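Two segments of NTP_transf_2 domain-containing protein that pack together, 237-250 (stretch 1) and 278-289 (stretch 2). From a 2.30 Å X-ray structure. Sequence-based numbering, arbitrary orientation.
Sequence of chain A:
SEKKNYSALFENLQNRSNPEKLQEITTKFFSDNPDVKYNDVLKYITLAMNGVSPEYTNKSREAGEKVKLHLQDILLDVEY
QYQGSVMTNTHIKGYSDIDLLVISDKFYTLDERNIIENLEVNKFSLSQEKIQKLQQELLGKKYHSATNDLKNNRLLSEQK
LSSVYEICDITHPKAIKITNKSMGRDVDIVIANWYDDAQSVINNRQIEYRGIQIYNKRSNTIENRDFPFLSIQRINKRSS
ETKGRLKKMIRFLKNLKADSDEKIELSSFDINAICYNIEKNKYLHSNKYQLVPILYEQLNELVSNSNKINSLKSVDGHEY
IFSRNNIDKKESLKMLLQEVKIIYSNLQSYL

Stretch 1 (237-250) KRSSETKGRLKKMI
Stretch 2 278-289: IEKNKYLHSNKY

A loop with few backbone hydrogen bonds can be held against a helical segment by a handful of side-chain bonds and one buried ring, and residues 237-250 and 278-289 illustrate the principle. Stretch 1 is helical through Glu-241, breaks at Thr-242 (phi/psi -107/17), passes through a type I' turn from Thr-242 to Arg-245, and resumes as a helix at Arg-245. Lys-243 (55/47) and Gly-244 (86/1) occupy the turn; at the angles of Gly-244 a CB would jam against the preceding carbonyl. Gly-244 N donates to Ser-239 O (2.7 Å), and Arg-245 N closes the turn on Thr-242 O (3.2 Å). Stretch 2 is mostly loop, with helical angles at 280-282. Over their closest part the two stretches run in roughly the same direction, Thr-242 CA lying 5.8 Å from Leu-284 CA and Lys-248 CA 7.6 Å from Lys-288 CA; together they bury 708 Å².

Arg-245 (chi1 m, chi2 t, chi3 t, chi4 88°) makes one of the two hydrogen bonds between the stretches. Its NE donates to Ser-286 O at 2.7 Å and 162°, while its NH1 turns back to Thr-242 O (2.9 Å, 158°), so one guanidinium ties the loop to the turn. Proximity alone is not bonding: Leu-284 O lies over a face of this group, 3.2 Å from Arg-245 NE, but at a poor angle. Arg-238, with chi1 to chi3 all t, repeats the lesson, since its NH2 comes within 3.0 Å of Ile-278 O, which sits over the guanidinium face and accepts no hydrogen bond from it. Lys-280 CG lies at the edge of that group, 3.4 Å from Arg-238 NE.

Charge pairing is direct at Glu-241 (m, t, chi3 65°), whose OE1 receives a very short hydrogen bond of 2.5 Å from NZ of Lys-280 (m, t, p, t) within a salt bridge. In stretch 2, Lys-282 NZ forms another with Glu-279 OE1 (2.8 Å).

Tyr-283 (chi1 p, chi2 -84°) points toward stretch 1 and fills the apolar centre. Selenomethionine Met-249 (m, t, m) sets its CE over one ring face, 3.6 Å from the Tyr-283 ring centroid in a CH-pi contact, and its SE meets Ile-278 CD1 at 3.9 Å. Arg-245 CB approaches the ring edge, 3.7 Å from Tyr-283 CD2, and Thr-242 CG2 lies 3.6 Å from Tyr-283 CE2. With chi1 p, Thr-242 can offer this methyl to the ring while its OG1 donates to Arg-238 O (3.2 Å) and weakly accepts from Leu-246 N (3.4 Å).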

# COMPACT_ATOMS: atom_id res chain seq x y z
N LYS A 237 -3.78 12.80 -4.22
CA LYS A 237 -4.45 14.08 -4.36
C LYS A 237 -5.29 14.39 -3.12
O LYS A 237 -5.21 15.50 -2.57
CB LYS A 237 -5.32 14.09 -5.62
CG LYS A 237 -5.74 15.47 -6.10
CD LYS A 237 -7.17 15.78 -5.71
CE LYS A 237 -7.67 17.05 -6.39
NZ LYS A 237 -6.83 18.22 -6.04
N ARG A 238 -6.09 13.43 -2.66
CA ARG A 238 -6.92 13.66 -1.49
C ARG A 238 -6.08 13.82 -0.23
O ARG A 238 -6.46 14.59 0.67
CB ARG A 238 -7.91 12.51 -1.31
CG ARG A 238 -9.00 12.79 -0.28
CD ARG A 238 -10.15 11.81 -0.44
NE ARG A 238 -11.39 12.32 0.15
CZ ARG A 238 -12.59 11.81 -0.10
NH1 ARG A 238 -12.72 10.79 -0.94
NH2 ARG A 238 -13.66 12.33 0.47
N SER A 239 -4.96 13.12 -0.13
CA SER A 239 -4.06 13.31 1.00
C SER A 239 -3.44 14.70 0.96
O SER A 239 -3.24 15.33 2.00
CB SER A 239 -2.98 12.24 1.01
OG SER A 239 -2.13 12.41 2.13
N SER A 240 -3.15 15.20 -0.24
CA SER A 240 -2.65 16.57 -0.38
C SER A 240 -3.70 17.58 0.06
O SER A 240 -3.36 18.59 0.69
CB SER A 240 -2.21 16.82 -1.82
OG SER A 240 -1.57 18.08 -1.95
N GLU A 241 -4.97 17.32 -0.26
CA GLU A 241 -6.04 18.22 0.16
C GLU A 241 -6.17 18.27 1.68
O GLU A 241 -6.59 19.30 2.23
CB GLU A 241 -7.38 17.80 -0.44
CG GLU A 241 -7.39 17.65 -1.95
CD GLU A 241 -8.72 17.13 -2.46
OE1 GLU A 241 -9.74 17.85 -2.32
OE2 GLU A 241 -8.76 16.00 -3.00
N THR A 242 -5.83 17.18 2.36
CA THR A 242 -5.99 17.09 3.81
C THR A 242 -4.65 17.15 4.54
O THR A 242 -4.57 16.79 5.71
CB THR A 242 -6.73 15.80 4.17
OG1 THR A 242 -5.93 14.67 3.81
CG2 THR A 242 -8.05 15.74 3.44
N LYS A 243 -3.60 17.62 3.86
CA LYS A 243 -2.27 17.78 4.45
C LYS A 243 -1.77 16.49 5.08
O LYS A 243 -1.26 16.47 6.21
CB LYS A 243 -2.26 18.93 5.46
CG LYS A 243 -2.52 20.31 4.87
CD LYS A 243 -4.00 20.68 4.93
CE LYS A 243 -4.22 22.14 4.56
NZ LYS A 243 -5.64 22.54 4.72
N GLY A 244 -1.91 15.39 4.34
CA GLY A 244 -1.38 14.11 4.75
C GLY A 244 -2.26 13.29 5.66
O GLY A 244 -1.85 12.18 6.05
N ARG A 245 -3.45 13.77 6.01
CA ARG A 245 -4.28 13.07 6.99
C ARG A 245 -4.81 11.75 6.45
O ARG A 245 -4.95 10.78 7.21
CB ARG A 245 -5.43 13.96 7.45
CG ARG A 245 -4.99 15.09 8.38
CD ARG A 245 -6.09 16.13 8.53
NE ARG A 245 -5.76 17.16 9.51
CZ ARG A 245 -5.10 18.27 9.23
NH1 ARG A 245 -4.68 18.51 7.99
NH2 ARG A 245 -4.84 19.15 10.19
N LEU A 246 -5.13 11.68 5.16
CA LEU A 246 -5.62 10.43 4.58
C LEU A 246 -4.58 9.32 4.70
O LEU A 246 -4.92 8.17 5.00
CB LEU A 246 -6.01 10.64 3.12
CG LEU A 246 -6.38 9.36 2.35
CD1 LEU A 246 -7.62 8.70 2.95
CD2 LEU A 246 -6.58 9.64 0.87
N LYS A 247 -3.31 9.65 4.47
CA LYS A 247 -2.27 8.63 4.55
C LYS A 247 -2.00 8.21 5.98
O LYS A 247 -1.67 7.04 6.23
CB LYS A 247 -0.99 9.13 3.88
CG LYS A 247 -1.14 9.37 2.38
CD LYS A 247 0.17 9.83 1.76
CE LYS A 247 -0.03 10.21 0.30
NZ LYS A 247 1.26 10.57 -0.35
N LYS A 248 -2.13 9.13 6.94
CA LYS A 248 -1.99 8.75 8.35
C LYS A 248 -3.01 7.68 8.72
O LYS A 248 -2.68 6.69 9.37
CB LYS A 248 -2.15 9.97 9.25
CG LYS A 248 -0.89 10.80 9.42
CD LYS A 248 -1.08 11.88 10.47
CE LYS A 248 0.17 12.72 10.65
NZ LYS A 248 0.54 13.43 9.40
N MSE A 249 -4.26 7.87 8.31
CA MSE A 249 -5.31 6.90 8.60
C MSE A 249 -5.05 5.56 7.94
O MSE A 249 -5.23 4.51 8.55
CB MSE A 249 -6.68 7.45 8.16
CG MSE A 249 -7.20 8.58 9.03
SE MSE A 249 -9.04 9.06 8.60
CE MSE A 249 -8.78 9.67 6.78
N ILE A 250 -4.60 5.60 6.68
CA ILE A 250 -4.32 4.37 5.94
C ILE A 250 -3.20 3.59 6.62
O ILE A 250 -3.35 2.40 6.93
CB ILE A 250 -3.97 4.69 4.47
CG1 ILE A 250 -5.21 5.18 3.72
CG2 ILE A 250 -3.38 3.46 3.79
CD1 ILE A 250 -4.94 5.55 2.27
N ILE A 278 -14.09 8.19 3.45
CA ILE A 278 -14.42 9.16 4.48
C ILE A 278 -14.46 10.56 3.87
O ILE A 278 -13.52 10.97 3.18
CB ILE A 278 -13.42 9.09 5.64
CG1 ILE A 278 -13.39 7.68 6.24
CG2 ILE A 278 -13.77 10.12 6.71
CD1 ILE A 278 -12.33 7.48 7.29
N GLU A 279 -15.53 11.29 4.14
CA GLU A 279 -15.68 12.64 3.60
C GLU A 279 -14.62 13.57 4.19
O GLU A 279 -14.30 13.50 5.38
CB GLU A 279 -17.08 13.17 3.89
CG GLU A 279 -18.19 12.38 3.21
CD GLU A 279 -19.58 12.90 3.54
OE1 GLU A 279 -19.68 13.87 4.32
OE2 GLU A 279 -20.56 12.34 3.02
N LYS A 280 -14.08 14.44 3.34
CA LYS A 280 -12.99 15.32 3.75
C LYS A 280 -13.40 16.22 4.91
O LYS A 280 -12.60 16.45 5.83
CB LYS A 280 -12.52 16.16 2.57
CG LYS A 280 -11.89 15.39 1.43
CD LYS A 280 -11.92 16.20 0.15
CE LYS A 280 -11.46 17.63 0.39
NZ LYS A 280 -11.61 18.48 -0.82
N ASN A 281 -14.63 16.73 4.88
CA ASN A 281 -15.07 17.68 5.89
C ASN A 281 -15.16 17.08 7.29
O ASN A 281 -15.32 17.84 8.25
CB ASN A 281 -16.43 18.27 5.50
CG ASN A 281 -17.50 17.20 5.35
OD1 ASN A 281 -18.12 16.78 6.33
ND2 ASN A 281 -17.73 16.77 4.11
N LYS A 282 -15.06 15.76 7.43
CA LYS A 282 -15.11 15.15 8.75
C LYS A 282 -13.76 15.16 9.46
O LYS A 282 -13.73 15.08 10.69
CB LYS A 282 -15.63 13.72 8.65
CG LYS A 282 -17.10 13.62 8.27
CD LYS A 282 -17.59 12.19 8.42
CE LYS A 282 -19.09 12.09 8.17
NZ LYS A 282 -19.45 12.47 6.78
N TYR A 283 -12.65 15.25 8.72
CA TYR A 283 -11.34 15.23 9.35
C TYR A 283 -10.41 16.31 8.81
O TYR A 283 -9.19 16.18 8.94
CB TYR A 283 -10.67 13.85 9.19
CG TYR A 283 -10.38 13.42 7.77
CD1 TYR A 283 -11.37 12.83 6.98
CD2 TYR A 283 -9.12 13.59 7.22
CE1 TYR A 283 -11.10 12.43 5.68
CE2 TYR A 283 -8.84 13.19 5.92
CZ TYR A 283 -9.84 12.61 5.16
OH TYR A 283 -9.57 12.22 3.87
N LEU A 284 -10.96 17.38 8.23
CA LEU A 284 -10.15 18.41 7.59
C LEU A 284 -9.12 19.00 8.56
O LEU A 284 -7.95 19.14 8.21
CB LEU A 284 -11.06 19.52 7.03
CG LEU A 284 -10.66 20.30 5.78
CD1 LEU A 284 -11.75 21.29 5.42
CD2 LEU A 284 -9.32 21.01 5.91
N HIS A 285 -9.56 19.34 9.77
CA HIS A 285 -8.70 20.01 10.74
C HIS A 285 -8.33 19.12 11.92
O HIS A 285 -7.80 19.62 12.92
CB HIS A 285 -9.39 21.28 11.25
CG HIS A 285 -9.93 22.15 10.16
ND1 HIS A 285 -9.14 22.67 9.16
CD2 HIS A 285 -11.19 22.59 9.91
CE1 HIS A 285 -9.89 23.40 8.34
NE2 HIS A 285 -11.13 23.36 8.78
N SER A 286 -8.57 17.82 11.82
CA SER A 286 -8.31 16.92 12.94
C SER A 286 -6.82 16.69 13.12
O SER A 286 -6.06 16.59 12.15
CB SER A 286 -9.02 15.59 12.71
OG SER A 286 -10.40 15.78 12.46
N ASN A 287 -6.39 16.61 14.38
CA ASN A 287 -5.00 16.26 14.66
C ASN A 287 -4.83 14.74 14.57
O ASN A 287 -5.78 13.99 14.32
CB ASN A 287 -4.56 16.82 16.02
CG ASN A 287 -5.33 16.23 17.20
OD1 ASN A 287 -5.51 15.02 17.31
ND2 ASN A 287 -5.77 17.10 18.10
N LYS A 288 -3.60 14.28 14.79
CA LYS A 288 -3.29 12.87 14.61
C LYS A 288 -4.13 11.98 15.52
O LYS A 288 -4.63 10.93 15.09
CB LYS A 288 -1.79 12.63 14.85
CG LYS A 288 -1.27 13.28 16.12
CD LYS A 288 0.22 13.08 16.29
CE LYS A 288 0.73 13.80 17.53
NZ LYS A 288 2.18 13.56 17.76
N TYR A 289 -4.31 12.39 16.78
CA TYR A 289 -5.04 11.55 17.72
C TYR A 289 -6.53 11.52 17.41
O TYR A 289 -7.19 10.48 17.57
CB TYR A 289 -4.80 12.04 19.15
CG TYR A 289 -3.34 12.03 19.53
CD1 TYR A 289 -2.50 11.00 19.11
CD2 TYR A 289 -2.79 13.05 20.28
CE1 TYR A 289 -1.17 10.98 19.44
CE2 TYR A 289 -1.45 13.04 20.63
CZ TYR A 289 -0.65 12.01 20.20
OH TYR A 289 0.69 12.00 20.54